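Local coordinates for protein CT009 (Chlamydia trachomatis, PDB 4GQM) that is of unknown function but carries a helix-turn-helix domain, which suggests DNA binding, and was crystallised in a sub-domain swapped form, at residues Ser28-Glu33 against Ile38-Leu43; Glu5-Glu10 against Gly49-Leu54; Tyr59-Met64 against Arg77-His82. One frame throughout, in Å; residues are numbered along the deposited sequence.

Interaction 1: Ser28-Glu33 against Ile38-Leu43; sequences SLKDVE and IRLSAL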
ATOM      1  N   SER A  28      17.225  -1.567  15.191  1.00 15.37           N
ATOM      2  CA  SER A  28      16.269  -2.649  14.994  1.00 16.14           C
ATOM      3  C   SER A  28      15.260  -2.252  13.922  1.00 14.88           C
ATOM      4  O   SER A  28      15.084  -1.086  13.609  1.00 14.65           O
ATOM      5  CB  SER A  28      15.524  -2.951  16.298  1.00 18.29           C
ATOM      6  OG  SER A  28      14.679  -1.872  16.594  1.00 20.01           O
ATOM      7  N   LEU A  29      14.532  -3.227  13.422  1.00 14.45           N
ATOM      8  CA  LEU A  29      13.392  -2.941  12.550  0.50 14.11           C
ATOM      9  C   LEU A  29      12.356  -2.048  13.238  1.00 14.36           C
ATOM     10  O   LEU A  29      11.796  -1.160  12.623  1.00 15.14           O
ATOM     11  CB  LEU A  29      12.726  -4.236  12.079  0.50 14.46           C
ATOM     12  CG  LEU A  29      13.561  -5.011  11.065  0.50 14.54           C
ATOM     13  CD1 LEU A  29      13.032  -6.422  10.889  0.50 15.71           C
ATOM     14  CD2 LEU A  29      13.630  -4.288   9.770  0.50 14.15           C
ATOM     15  N   LYS A  30      12.128  -2.268  14.529  1.00 15.30           N
ATOM     16  CA  LYS A  30      11.207  -1.403  15.259  1.00 16.73           C
ATOM     17  C   LYS A  30      11.695   0.038  15.348  1.00 17.56           C
ATOM     18  O   LYS A  30      10.891   0.974  15.291  1.00 18.54           O
ATOM     19  CB  LYS A  30      10.878  -1.957  16.631  1.00 18.42           C
ATOM     20  CG  LYS A  30       9.949  -3.105  16.524  1.00 20.62           C
ATOM     21  CD  LYS A  30       9.596  -3.602  17.880  1.00 23.50           C
ATOM     22  CE  LYS A  30       8.543  -4.694  17.818  1.00 25.58           C
ATOM     23  NZ  LYS A  30       8.336  -5.233  19.169  1.00 27.53           N
ATOM     24  N   ASP A  31      13.014   0.238  15.440  1.00 17.61           N
ATOM     25  CA  ASP A  31      13.560   1.602  15.404  1.00 19.22           C
ATOM     26  C   ASP A  31      13.257   2.258  14.079  1.00 18.92           C
ATOM     27  O   ASP A  31      12.924   3.443  14.017  1.00 20.07           O
ATOM     28  CB  ASP A  31      15.082   1.632  15.591  1.00 20.62           C
ATOM     29  CG  ASP A  31      15.532   1.175  16.949  1.00 22.70           C
ATOM     30  OD1 ASP A  31      14.835   1.455  17.953  1.00 24.21           O
ATOM     31  OD2 ASP A  31      16.644   0.575  17.014  1.00 22.92           O
ATOM     32  N   VAL A  32      13.400   1.502  12.994  1.00 17.66           N
ATOM     33  CA  VAL A  32      13.140   2.057  11.685  1.00 17.42           C
ATOM     34  C   VAL A  32      11.659   2.409  11.565  1.00 17.79           C
ATOM     35  O   VAL A  32      11.289   3.472  11.058  1.00 19.49           O
ATOM     36  CB  VAL A  32      13.577   1.098  10.575  1.00 16.67           C
ATOM     37  CG1 VAL A  32      13.225   1.664   9.239  1.00 17.40           C
ATOM     38  CG2 VAL A  32      15.084   0.823  10.667  1.00 16.30           C
ATOM     39  N   GLU A  33      10.794   1.507  12.008  1.00 16.74           N
ATOM     40  CA  GLU A  33       9.353   1.783  11.957  1.00 17.29           C
ATOM     41  C   GLU A  33       9.018   3.076  12.718  1.00 19.53           C
ATOM     42  O   GLU A  33       8.203   3.903  12.272  1.00 20.57           O
ATOM     43  CB  GLU A  33       8.608   0.606  12.580  1.00 16.90           C
ATOM     44  CG  GLU A  33       7.096   0.842  12.702  1.00 17.92           C
ATOM     45  CD  GLU A  33       6.402  -0.328  13.335  1.00 20.11           C
ATOM     46  OE1 GLU A  33       6.881  -0.841  14.375  1.00 21.13           O
ATOM     47  OE2 GLU A  33       5.332  -0.728  12.823  1.00 20.76           O
ATOM     48  N   ILE A  38       6.912   3.504   8.538  1.00 22.69           N
ATOM     49  CA  ILE A  38       6.654   2.394   7.643  1.00 21.27           C
ATOM     50  C   ILE A  38       6.342   1.194   8.523  1.00 19.27           C
ATOM     51  O   ILE A  38       7.078   0.858   9.463  1.00 19.05           O
ATOM     52  CB  ILE A  38       7.888   2.050   6.787  1.00 21.61           C
ATOM     53  CG1 ILE A  38       8.308   3.251   5.951  1.00 23.42           C
ATOM     54  CG2 ILE A  38       7.593   0.867   5.910  1.00 21.76           C
ATOM     55  CD1 ILE A  38       9.696   3.069   5.381  1.00 24.09           C
ATOM     56  N   ARG A  39       5.244   0.526   8.245  1.00 18.82           N
ATOM     57  CA  ARG A  39       4.864  -0.604   9.068  1.00 18.95           C
ATOM     58  C   ARG A  39       5.927  -1.679   9.150  1.00 17.25           C
ATOM     59  O   ARG A  39       6.571  -2.042   8.148  1.00 16.32           O
ATOM     60  CB  ARG A  39       3.622  -1.244   8.479  1.00 21.91           C
ATOM     61  CG  ARG A  39       2.416  -0.413   8.505  1.00 24.79           C
ATOM     62  CD  ARG A  39       1.875  -0.319   9.864  1.00 27.39           C
ATOM     63  NE  ARG A  39       0.719   0.552   9.837  1.00 29.62           N
ATOM     64  CZ  ARG A  39       0.126   1.013  10.927  1.00 31.09           C
ATOM     65  NH1 ARG A  39       0.592   0.674  12.130  1.00 32.07           N
ATOM     66  NH2 ARG A  39      -0.918   1.811  10.816  1.00 31.64           N
ATOM     67  N   LEU A  40       6.064  -2.262  10.326  1.00 16.20           N
ATOM     68  CA  LEU A  40       7.034  -3.309  10.559  1.00 15.81           C
ATOM     69  C   LEU A  40       6.899  -4.446   9.555  1.00 14.99           C
ATOM     70  O   LEU A  40       7.934  -4.909   9.030  1.00 14.58           O
ATOM     71  CB  LEU A  40       6.877  -3.785  12.008  1.00 16.79           C
ATOM     72  CG  LEU A  40       7.829  -4.868  12.439  1.00 17.78           C
ATOM     73  CD1 LEU A  40       9.248  -4.384  12.381  1.00 19.35           C
ATOM     74  CD2 LEU A  40       7.507  -5.306  13.830  1.00 19.10           C
ATOM     75  N   SER A  41       5.687  -4.894   9.239  1.00 15.40           N
ATOM     76  CA  SER A  41       5.499  -6.005   8.332  1.00 15.83           C
ATOM     77  C   SER A  41       6.075  -5.665   6.929  1.00 14.39           C
ATOM     78  O   SER A  41       6.570  -6.534   6.239  1.00 14.78           O
ATOM     79  CB  SER A  41       4.023  -6.381   8.238  1.00 17.94           C
ATOM     80  OG  SER A  41       3.285  -5.261   7.802  1.00 19.78           O
ATOM     81  N   ALA A  42       5.926  -4.422   6.509  1.00 13.71           N
ATOM     82  CA  ALA A  42       6.466  -4.000   5.218  1.00 13.91           C
ATOM     83  C   ALA A  42       8.004  -4.000   5.234  1.00 12.53           C
ATOM     84  O   ALA A  42       8.652  -4.459   4.298  1.00 12.32           O
ATOM     85  CB  ALA A  42       5.919  -2.646   4.847  1.00 15.93           C
ATOM     86  N   LEU A  43       8.595  -3.511   6.323  1.00 12.32           N
ATOM     87  CA  LEU A  43      10.039  -3.531   6.467  1.00 11.90           C
ATOM     88  C   LEU A  43      10.552  -4.967   6.446  1.00 11.31           C
ATOM     89  O   LEU A  43      11.595  -5.238   5.829  1.00 11.39           O
ATOM     90  CB  LEU A  43      10.454  -2.820   7.766  1.00 12.93           C
ATOM     91  CG  LEU A  43      10.129  -1.335   7.824  1.00 13.93           C
ATOM     92  CD1 LEU A  43      10.327  -0.804   9.217  1.00 15.46           C
ATOM     93  CD2 LEU A  43      10.951  -0.528   6.800  1.00 14.98           C
TER

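Interaction 2: Glu5-Glu10 against Gly49-Leu54; sequences EHVHKE and GHLGKL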
ATOM      1  N   GLU A   5      12.786 -15.752 -11.854  1.00 20.68           N
ATOM      2  CA  GLU A   5      14.011 -16.107 -11.152  1.00 20.57           C
ATOM      3  C   GLU A   5      14.933 -14.888 -10.958  1.00 17.87           C
ATOM      4  O   GLU A   5      15.484 -14.710  -9.863  1.00 17.69           O
ATOM      5  CB  GLU A   5      14.695 -17.278 -11.856  1.00 23.97           C
ATOM      6  CG  GLU A   5      13.888 -18.586 -11.622  1.00 27.02           C
ATOM      7  CD  GLU A   5      14.135 -19.652 -12.653  1.00 29.49           C
ATOM      8  OE1 GLU A   5      15.121 -19.522 -13.388  1.00 29.93           O
ATOM      9  OE2 GLU A   5      13.357 -20.622 -12.745  1.00 31.24           O
ATOM     10  N   HIS A   6      15.042 -14.021 -11.974  1.00 15.92           N
ATOM     11  CA  HIS A   6      15.846 -12.801 -11.779  1.00 14.21           C
ATOM     12  C   HIS A   6      15.206 -11.867 -10.731  1.00 13.64           C
ATOM     13  O   HIS A   6      15.900 -11.299  -9.923  1.00 14.06           O
ATOM     14  CB  HIS A   6      16.009 -12.011 -13.071  1.00 14.70           C
ATOM     15  CG  HIS A   6      17.005 -12.587 -14.026  1.00 14.58           C
ATOM     16  ND1 HIS A   6      18.360 -12.413 -13.871  1.00 14.94           N
ATOM     17  CD2 HIS A   6      16.831 -13.306 -15.149  1.00 15.46           C
ATOM     18  CE1 HIS A   6      18.987 -12.996 -14.873  1.00 16.26           C
ATOM     19  NE2 HIS A   6      18.089 -13.539 -15.668  1.00 16.24           N
ATOM     20  N   VAL A   7      13.882 -11.700 -10.768  1.00 13.91           N
ATOM     21  CA  VAL A   7      13.161 -10.840  -9.826  0.84 14.39           C
ATOM     22  C   VAL A   7      13.424 -11.282  -8.385  1.00 13.50           C
ATOM     23  O   VAL A   7      13.760 -10.503  -7.532  1.00 13.88           O
ATOM     24  CB  VAL A   7      11.621 -10.857 -10.107  0.84 15.77           C
ATOM     25  CG1 VAL A   7      10.803 -10.263  -8.935  0.84 15.88           C
ATOM     26  CG2 VAL A   7      11.325 -10.111 -11.421  0.84 16.52           C
ATOM     27  N   HIS A   8      13.264 -12.571  -8.131  1.00 14.46           N
ATOM     28  CA  HIS A   8      13.404 -13.041  -6.751  1.00 15.14           C
ATOM     29  C   HIS A   8      14.855 -12.928  -6.290  1.00 14.49           C
ATOM     30  O   HIS A   8      15.138 -12.585  -5.126  1.00 14.54           O
ATOM     31  CB  HIS A   8      12.885 -14.455  -6.587  1.00 16.80           C
ATOM     32  CG  HIS A   8      11.422 -14.580  -6.849  1.00 18.75           C
ATOM     33  ND1 HIS A   8      10.470 -13.837  -6.184  1.00 20.30           N
ATOM     34  CD2 HIS A   8      10.762 -15.341  -7.740  1.00 20.34           C
ATOM     35  CE1 HIS A   8       9.274 -14.168  -6.644  1.00 21.09           C
ATOM     36  NE2 HIS A   8       9.425 -15.088  -7.582  1.00 21.55           N
ATOM     37  N   LYS A   9      15.814 -13.172  -7.190  1.00 14.31           N
ATOM     38  CA  LYS A   9      17.215 -13.058  -6.833  1.00 14.47           C
ATOM     39  C   LYS A   9      17.534 -11.587  -6.510  1.00 13.47           C
ATOM     40  O   LYS A   9      18.223 -11.282  -5.531  1.00 13.91           O
ATOM     41  CB  LYS A   9      18.088 -13.586  -7.986  1.00 15.93           C
ATOM     42  CG  LYS A   9      19.598 -13.485  -7.775  1.00 18.16           C
ATOM     43  CD  LYS A   9      20.327 -13.988  -9.035  1.00 19.94           C
ATOM     44  CE  LYS A   9      21.830 -14.022  -8.902  1.00 22.40           C
ATOM     45  NZ  LYS A   9      22.227 -14.945  -7.810  1.00 24.20           N
ATOM     46  N   GLU A  10      17.062 -10.674  -7.336  1.00 12.79           N
ATOM     47  CA  GLU A  10      17.267  -9.258  -7.062  1.00 12.40           C
ATOM     48  C   GLU A  10      16.616  -8.856  -5.746  1.00 12.26           C
ATOM     49  O   GLU A  10      17.199  -8.083  -4.987  1.00 12.95           O
ATOM     50  CB  GLU A  10      16.702  -8.358  -8.137  1.00 13.18           C
ATOM     51  CG  GLU A  10      17.574  -8.268  -9.408  1.00 13.83           C
ATOM     52  CD  GLU A  10      17.086  -7.216 -10.355  1.00 15.25           C
ATOM     53  OE1 GLU A  10      16.001  -6.614 -10.109  1.00 15.72           O
ATOM     54  OE2 GLU A  10      17.772  -6.996 -11.384  1.00 17.93           O
ATOM     55  N   GLY A  49      12.956  -9.876   1.006  1.00 12.03           N
ATOM     56  CA  GLY A  49      12.794  -9.940  -0.445  1.00 11.93           C
ATOM     57  C   GLY A  49      11.581 -10.730  -0.863  1.00 11.77           C
ATOM     58  O   GLY A  49      11.603 -11.472  -1.842  1.00 13.38           O
ATOM     59  N   HIS A  50      10.460 -10.538  -0.144  1.00 11.45           N
ATOM     60  CA  HIS A  50       9.272 -11.352  -0.363  1.00 11.53           C
ATOM     61  C   HIS A  50       8.244 -10.617  -1.222  1.00 11.39           C
ATOM     62  O   HIS A  50       7.490  -9.760  -0.731  1.00 11.24           O
ATOM     63  CB  HIS A  50       8.700 -11.803   0.971  1.00 13.08           C
ATOM     64  CG  HIS A  50       7.743 -12.929   0.828  1.00 13.67           C
ATOM     65  ND1 HIS A  50       6.537 -12.808   0.172  1.00 13.26           N
ATOM     66  CD2 HIS A  50       7.843 -14.216   1.212  1.00 16.43           C
ATOM     67  CE1 HIS A  50       5.926 -13.976   0.169  1.00 14.61           C
ATOM     68  NE2 HIS A  50       6.700 -14.850   0.790  1.00 16.93           N
ATOM     69  N   LEU A  51       8.188 -10.938  -2.500  1.00 11.57           N
ATOM     70  CA  LEU A  51       7.320 -10.237  -3.443  1.00 11.52           C
ATOM     71  C   LEU A  51       5.855 -10.327  -3.050  1.00 11.01           C
ATOM     72  O   LEU A  51       5.129  -9.327  -3.095  1.00 11.21           O
ATOM     73  CB  LEU A  51       7.489 -10.768  -4.867  1.00 13.76           C
ATOM     74  CG  LEU A  51       6.742 -10.008  -5.939  1.00 15.87           C
ATOM     75  CD1 LEU A  51       7.153  -8.565  -6.040  1.00 16.95           C
ATOM     76  CD2 LEU A  51       6.872 -10.701  -7.319  1.00 17.51           C
ATOM     77  N   GLY A  52       5.385 -11.516  -2.728  1.00 11.46           N
ATOM     78  CA  GLY A  52       3.988 -11.687  -2.371  1.00 11.45           C
ATOM     79  C   GLY A  52       3.593 -10.826  -1.202  1.00 10.67           C
ATOM     80  O   GLY A  52       2.502 -10.219  -1.212  1.00 11.37           O
ATOM     81  N   LYS A  53       4.399 -10.767  -0.159  1.00 10.98           N
ATOM     82  CA  LYS A  53       4.045  -9.940   0.981  1.00 10.86           C
ATOM     83  C   LYS A  53       4.025  -8.474   0.630  1.00 10.26           C
ATOM     84  O   LYS A  53       3.325  -7.696   1.287  1.00 11.27           O
ATOM     85  CB  LYS A  53       4.985 -10.212   2.171  1.00 11.60           C
ATOM     86  CG  LYS A  53       4.755 -11.533   2.822  1.00 14.15           C
ATOM     87  CD  LYS A  53       5.828 -11.856   3.866  1.00 17.97           C
ATOM     88  CE  LYS A  53       5.651 -13.300   4.328  1.00 21.84           C
ATOM     89  NZ  LYS A  53       6.593 -13.725   5.352  1.00 24.61           N
ATOM     90  N   LEU A  54       4.827  -8.064  -0.356  1.00  9.90           N
ATOM     91  CA  LEU A  54       4.870  -6.667  -0.782  1.00 10.02           C
ATOM     92  C   LEU A  54       3.723  -6.246  -1.681  1.00 10.23           C
ATOM     93  O   LEU A  54       3.241  -5.124  -1.583  1.00 10.32           O
ATOM     94  CB  LEU A  54       6.208  -6.421  -1.484  1.00 11.22           C
ATOM     95  CG  LEU A  54       7.460  -6.484  -0.621  1.00 13.89           C
ATOM     96  CD1 LEU A  54       8.745  -6.499  -1.453  1.00 15.74           C
ATOM     97  CD2 LEU A  54       7.488  -5.340   0.368  1.00 16.10           C
TER
HETATM   98  O   HOH W   1       9.996 -12.945  -3.630  1.00 17.45           O
HETATM   99  O   HOH W   2      13.077 -13.267  -3.292  1.00 18.64           O

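Interaction 3: Tyr59-Met64 against Arg77-His82; sequences YAQGFM and RLLKEH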
ATOM      1  N   TYR A  59      -3.810  -2.309  -0.075  1.00  9.39           N
ATOM      2  CA  TYR A  59      -3.404  -1.498   1.061  1.00  9.18           C
ATOM      3  C   TYR A  59      -4.535  -0.567   1.528  1.00  9.47           C
ATOM      4  O   TYR A  59      -4.671  -0.324   2.723  1.00 10.17           O
ATOM      5  CB  TYR A  59      -2.121  -0.715   0.740  1.00  9.76           C
ATOM      6  CG  TYR A  59      -0.871  -1.586   0.718  1.00  9.46           C
ATOM      7  CD1 TYR A  59      -0.181  -1.850   1.884  1.00 10.55           C
ATOM      8  CD2 TYR A  59      -0.431  -2.193  -0.448  1.00  9.57           C
ATOM      9  CE1 TYR A  59       0.947  -2.657   1.894  1.00 11.01           C
ATOM     10  CE2 TYR A  59       0.697  -3.019  -0.430  1.00  9.38           C
ATOM     11  CZ  TYR A  59       1.380  -3.215   0.739  1.00  9.88           C
ATOM     12  OH  TYR A  59       2.516  -4.011   0.758  1.00 11.35           O
ATOM     13  N   ALA A  60      -5.300  -0.023   0.591  1.00  9.79           N
ATOM     14  CA  ALA A  60      -6.390   0.893   0.971  1.00 10.71           C
ATOM     15  C   ALA A  60      -7.414   0.239   1.856  1.00 10.52           C
ATOM     16  O   ALA A  60      -8.001   0.893   2.723  1.00 11.69           O
ATOM     17  CB  ALA A  60      -7.068   1.382  -0.274  1.00 13.33           C
ATOM     18  N   GLN A  61      -7.681  -1.042   1.636  1.00 10.96           N
ATOM     19  CA  GLN A  61      -8.633  -1.804   2.448  0.50 12.04           C
ATOM     20  C   GLN A  61      -8.130  -1.833   3.878  1.00 11.50           C
ATOM     21  O   GLN A  61      -8.879  -1.623   4.835  1.00 12.15           O
ATOM     22  CB  GLN A  61      -8.793  -3.234   1.875  0.50 14.66           C
ATOM     23  CG  GLN A  61      -9.638  -4.224   2.729  0.50 17.38           C
ATOM     24  CD  GLN A  61      -9.584  -5.689   2.224  0.50 20.36           C
ATOM     25  OE1 GLN A  61      -8.745  -6.094   1.400  0.50 22.08           O
ATOM     26  NE2 GLN A  61     -10.477  -6.481   2.753  0.50 21.09           N
ATOM     27  N   GLY A  62      -6.845  -2.110   4.035  1.00 11.42           N
ATOM     28  CA  GLY A  62      -6.238  -2.182   5.353  1.00 12.38           C
ATOM     29  C   GLY A  62      -6.266  -0.814   6.001  1.00 11.70           C
ATOM     30  O   GLY A  62      -6.529  -0.705   7.213  1.00 13.48           O
ATOM     31  N   PHE A  63      -5.983   0.260   5.263  1.00 10.93           N
ATOM     32  CA  PHE A  63      -6.022   1.586   5.860  1.00 10.76           C
ATOM     33  C   PHE A  63      -7.428   1.871   6.392  1.00 10.65           C
ATOM     34  O   PHE A  63      -7.600   2.437   7.470  1.00 11.32           O
ATOM     35  CB  PHE A  63      -5.681   2.687   4.839  1.00 11.69           C
ATOM     36  CG  PHE A  63      -4.306   2.591   4.195  1.00 12.52           C
ATOM     37  CD1 PHE A  63      -3.218   2.055   4.862  1.00 14.16           C
ATOM     38  CD2 PHE A  63      -4.115   3.069   2.894  1.00 13.89           C
ATOM     39  CE1 PHE A  63      -1.960   1.978   4.199  1.00 15.38           C
ATOM     40  CE2 PHE A  63      -2.864   2.994   2.261  1.00 14.55           C
ATOM     41  CZ  PHE A  63      -1.817   2.490   2.924  1.00 15.52           C
ATOM     42  N   MET A  64      -8.440   1.532   5.595  1.00 10.69           N
ATOM     43  CA  MET A  64      -9.811   1.771   6.023  1.00 11.33           C
ATOM     44  C   MET A  64     -10.157   1.000   7.302  1.00 12.17           C
ATOM     45  O   MET A  64     -10.800   1.539   8.207  1.00 13.07           O
ATOM     46  CB  MET A  64     -10.795   1.435   4.917  1.00 11.82           C
ATOM     47  CG  MET A  64     -10.763   2.448   3.793  1.00 12.06           C
ATOM     48  SD  MET A  64     -11.951   1.957   2.527  1.00 14.37           S
ATOM     49  CE  MET A  64     -11.829   3.346   1.401  1.00 14.49           C
ATOM     50  N   ARG A  77     -18.148  -4.452   9.131  1.00 19.32           N
ATOM     51  CA  ARG A  77     -19.537  -4.104   8.893  1.00 20.12           C
ATOM     52  C   ARG A  77     -19.628  -2.894   7.960  1.00 18.00           C
ATOM     53  O   ARG A  77     -20.437  -2.853   7.036  1.00 18.56           O
ATOM     54  CB  ARG A  77     -20.241  -3.774  10.214  1.00 23.96           C
ATOM     55  CG  ARG A  77     -21.737  -3.668  10.044  1.00 28.05           C
ATOM     56  CD  ARG A  77     -22.391  -2.681  10.983  1.00 31.94           C
ATOM     57  NE  ARG A  77     -22.216  -1.360  10.396  1.00 35.04           N
ATOM     58  CZ  ARG A  77     -21.744  -0.287  11.023  1.00 37.04           C
ATOM     59  NH1 ARG A  77     -21.429  -0.345  12.315  1.00 38.08           N
ATOM     60  NH2 ARG A  77     -21.599   0.859  10.347  1.00 37.53           N
ATOM     61  N   LEU A  78     -18.787  -1.900   8.214  1.00 16.91           N
ATOM     62  CA  LEU A  78     -18.822  -0.676   7.437  1.00 16.93           C
ATOM     63  C   LEU A  78     -18.570  -0.982   5.953  1.00 16.26           C
ATOM     64  O   LEU A  78     -19.285  -0.470   5.063  1.00 17.38           O
ATOM     65  CB  LEU A  78     -17.816   0.329   8.020  1.00 18.41           C
ATOM     66  CG  LEU A  78     -17.686   1.663   7.306  1.00 19.07           C
ATOM     67  CD1 LEU A  78     -19.005   2.392   7.305  1.00 20.02           C
ATOM     68  CD2 LEU A  78     -16.614   2.502   7.964  1.00 20.21           C
ATOM     69  N   LEU A  79     -17.564  -1.802   5.660  1.00 16.58           N
ATOM     70  CA  LEU A  79     -17.277  -2.093   4.270  1.00 17.91           C
ATOM     71  C   LEU A  79     -18.373  -2.969   3.671  1.00 17.76           C
ATOM     72  O   LEU A  79     -18.718  -2.790   2.512  1.00 18.49           O
ATOM     73  CB  LEU A  79     -15.855  -2.678   4.112  1.00 19.98           C
ATOM     74  CG  LEU A  79     -14.720  -1.673   4.429  1.00 22.17           C
ATOM     75  CD1 LEU A  79     -13.354  -2.256   4.147  1.00 23.06           C
ATOM     76  CD2 LEU A  79     -14.920  -0.299   3.745  1.00 24.63           C
ATOM     77  N   LYS A  80     -18.967  -3.874   4.452  1.00 18.11           N
ATOM     78  CA  LYS A  80     -20.101  -4.659   3.960  1.00 19.36           C
ATOM     79  C   LYS A  80     -21.312  -3.794   3.578  1.00 19.21           C
ATOM     80  O   LYS A  80     -22.104  -4.177   2.714  1.00 20.80           O
ATOM     81  CB  LYS A  80     -20.491  -5.760   4.942  1.00 20.75           C
ATOM     82  CG  LYS A  80     -19.462  -6.893   4.937  1.00 22.31           C
ATOM     83  CD  LYS A  80     -19.677  -7.833   6.108  1.00 24.48           C
ATOM     84  CE  LYS A  80     -18.714  -9.014   6.076  1.00 26.13           C
ATOM     85  NZ  LYS A  80     -18.701  -9.750   7.399  1.00 27.16           N
ATOM     86  N   GLU A  81     -21.457  -2.635   4.206  1.00 19.03           N
ATOM     87  CA  GLU A  81     -22.510  -1.690   3.843  1.00 19.96           C
ATOM     88  C   GLU A  81     -22.190  -0.907   2.565  1.00 18.41           C
ATOM     89  O   GLU A  81     -23.005  -0.085   2.114  1.00 18.92           O
ATOM     90  CB  GLU A  81     -22.740  -0.712   4.994  1.00 22.59           C
ATOM     91  CG  GLU A  81     -23.342  -1.372   6.215  1.00 25.95           C
ATOM     92  CD  GLU A  81     -23.333  -0.487   7.445  1.00 29.55           C
ATOM     93  OE1 GLU A  81     -22.821   0.653   7.389  1.00 31.26           O
ATOM     94  OE2 GLU A  81     -23.840  -0.944   8.489  1.00 31.43           O
ATOM     95  N   HIS A  82     -20.991  -1.134   2.021  1.00 16.66           N
ATOM     96  CA  HIS A  82     -20.553  -0.517   0.779  1.00 15.47           C
ATOM     97  C   HIS A  82     -20.157  -1.655  -0.152  1.00 15.73           C
ATOM     98  O   HIS A  82     -18.972  -1.870  -0.412  1.00 15.91           O
ATOM     99  CB  HIS A  82     -19.414   0.481   1.045  1.00 15.33           C
ATOM    100  CG  HIS A  82     -19.858   1.633   1.894  1.00 14.83           C
ATOM    101  ND1 HIS A  82     -19.974   1.553   3.265  1.00 15.50           N
ATOM    102  CD2 HIS A  82     -20.319   2.852   1.546  1.00 15.08           C
ATOM    103  CE1 HIS A  82     -20.445   2.694   3.729  1.00 15.61           C
ATOM    104  NE2 HIS A  82     -20.675   3.490   2.707  1.00 15.46           N
TER

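Interaction 1: Ser28-Glu33 against Ile38-Leu43
E33 reaches across the turn of the helix-turn-helix motif, from helix 29-36 to the first turn of helix 40-48, and its side chain crosses that of L40 at about a right angle. With CG anti to the backbone N (chi1 175°) and an extended chain, the carboxylate lands beside the start of the second helix. There L40 N donates to OE2 of E33 over 3.0 Å, at a moderately bent N-H...O angle of 145°. The amide N lies well above the carboxylate plane, 67° out of it, and CB of L40 is 3.5 Å from the same OE2. Behind this polar link, L29 supplies its CB to CD1 of L40 at 3.5 Å, tighter than usual for two carbons. L43 reaches back toward the first helix: its CD1 lies 3.8 Å from CG1 of V32 and 3.7 Å from the backbone O of L29. In the second subunit, Y67 packs on both V32 and L43, which extends this apolar layer across the dimer. At the turn, CG of E33 sits 3.2 Å from the backbone O of I38, and E33 CA makes a C-H...O contact to that oxygen at 3.5 Å.

Interaction 2: Glu5-Glu10 against Gly49-Leu54
G49 and H8 are joined through two ordered waters, with no direct hydrogen bond between the segments. One water donates to the backbone O of both residues, 2.7 Å from O of G49 and 2.8 Å from O of H8. The other donates to the same O of G49, so two bonds grip that carbonyl, and it also lies 2.7 Å from ND1 of H8; the other ring nitrogen, NE2, hydrogen-bonds OE2 of E104. G49 has positive phi and closes helix 40-48 as a Schellman motif. The next residue, H50, is the N-cap of helix 51-55: its ND1 accepts from N of K53 at 3.0 Å. In this way one helix of the helix-turn-helix domain ends and the next begins within two residues, beside helix 2-24. L51 takes up the direct contact. L51 N donates to the oxygen of the water bonded to H8, 2.9 Å away. Its CB meets the edge of the H8 ring, 4.2 Å from CE1. CG of L51 is anti to the backbone N (chi1 -174°), which places CD2 4.3 Å from CG1 of V7, a loose apolar contact. CG of K53 lies over one face of the H50 ring, offset toward its rim.

Interaction 3: Tyr59-Met64 against Arg77-His82
M64 and L79 both set CG anti to the carbonyl carbon, at chi1 values of -72° and -67°, and these torsions bring the two side chains together between helix 59-70 and helix 75-80. Beyond CG the M64 chain is extended, which carries its sulfur forward to meet the end of L79 at about a right angle. SD of M64 lies 3.9 Å from CD2 of L79, an ordinary van der Waals distance. The backbones stay well apart, for the nearest pair of CA atoms, those of M64 and L79, is separated by 8.6 Å. The contact is therefore made by side chains, with CG of Q61 4.4 Å from CD1 of L79. F89 of helix 83-104 packs against both Q61 and M64.

At the far end of the second segment, H82 fixes the exit from helix 75-80. Its ND1 donates to O of L78 over 2.8 Å at a nearly straight 170°, with the acceptor in the ring plane, while its backbone N donates to O of L79 at 2.9 Å. The two bonds tie both the ring and the backbone of this N-cap residue of helix 83-104 to the preceding turn. R77 forms a salt bridge with E81, one helical turn on, in which NH2 donates to OE1 at 3.2 Å; the 2.5 Å between NE of R77 and OE2 of E81 is doubtfully short.

In the second subunit, L14 packs on L78 and L79, and H13 bonds NE2 of H82. A small apolar contact between two helices, completed by helix 2-24 of the second subunit, is consistent with the sub-domain swapped dimer of this all-helical protein.

Along the chain, interaction 1 is nested inside the loop closed by interaction 2, whereas interaction 3 follows both. Interactions 1 and 2 have centres 19 Å apart and touch where CD2 of L54 comes 4.2 Å from O of A42, and helix 51-55 follows helix 40-48 in the chain. Interactions 2 and 3 lie on opposite sides of the chain's centre, 28 Å apart between centres, yet OH of Y59 is 2.7 Å from O of L54, a probable hydrogen bond between the two consecutive helices. Interactions 1 and 3 do not touch, their nearest atoms being about 5 Å apart. The second subunit borders all three: its F63 packs on A42, its Y84 on V7 and its L14 on L79.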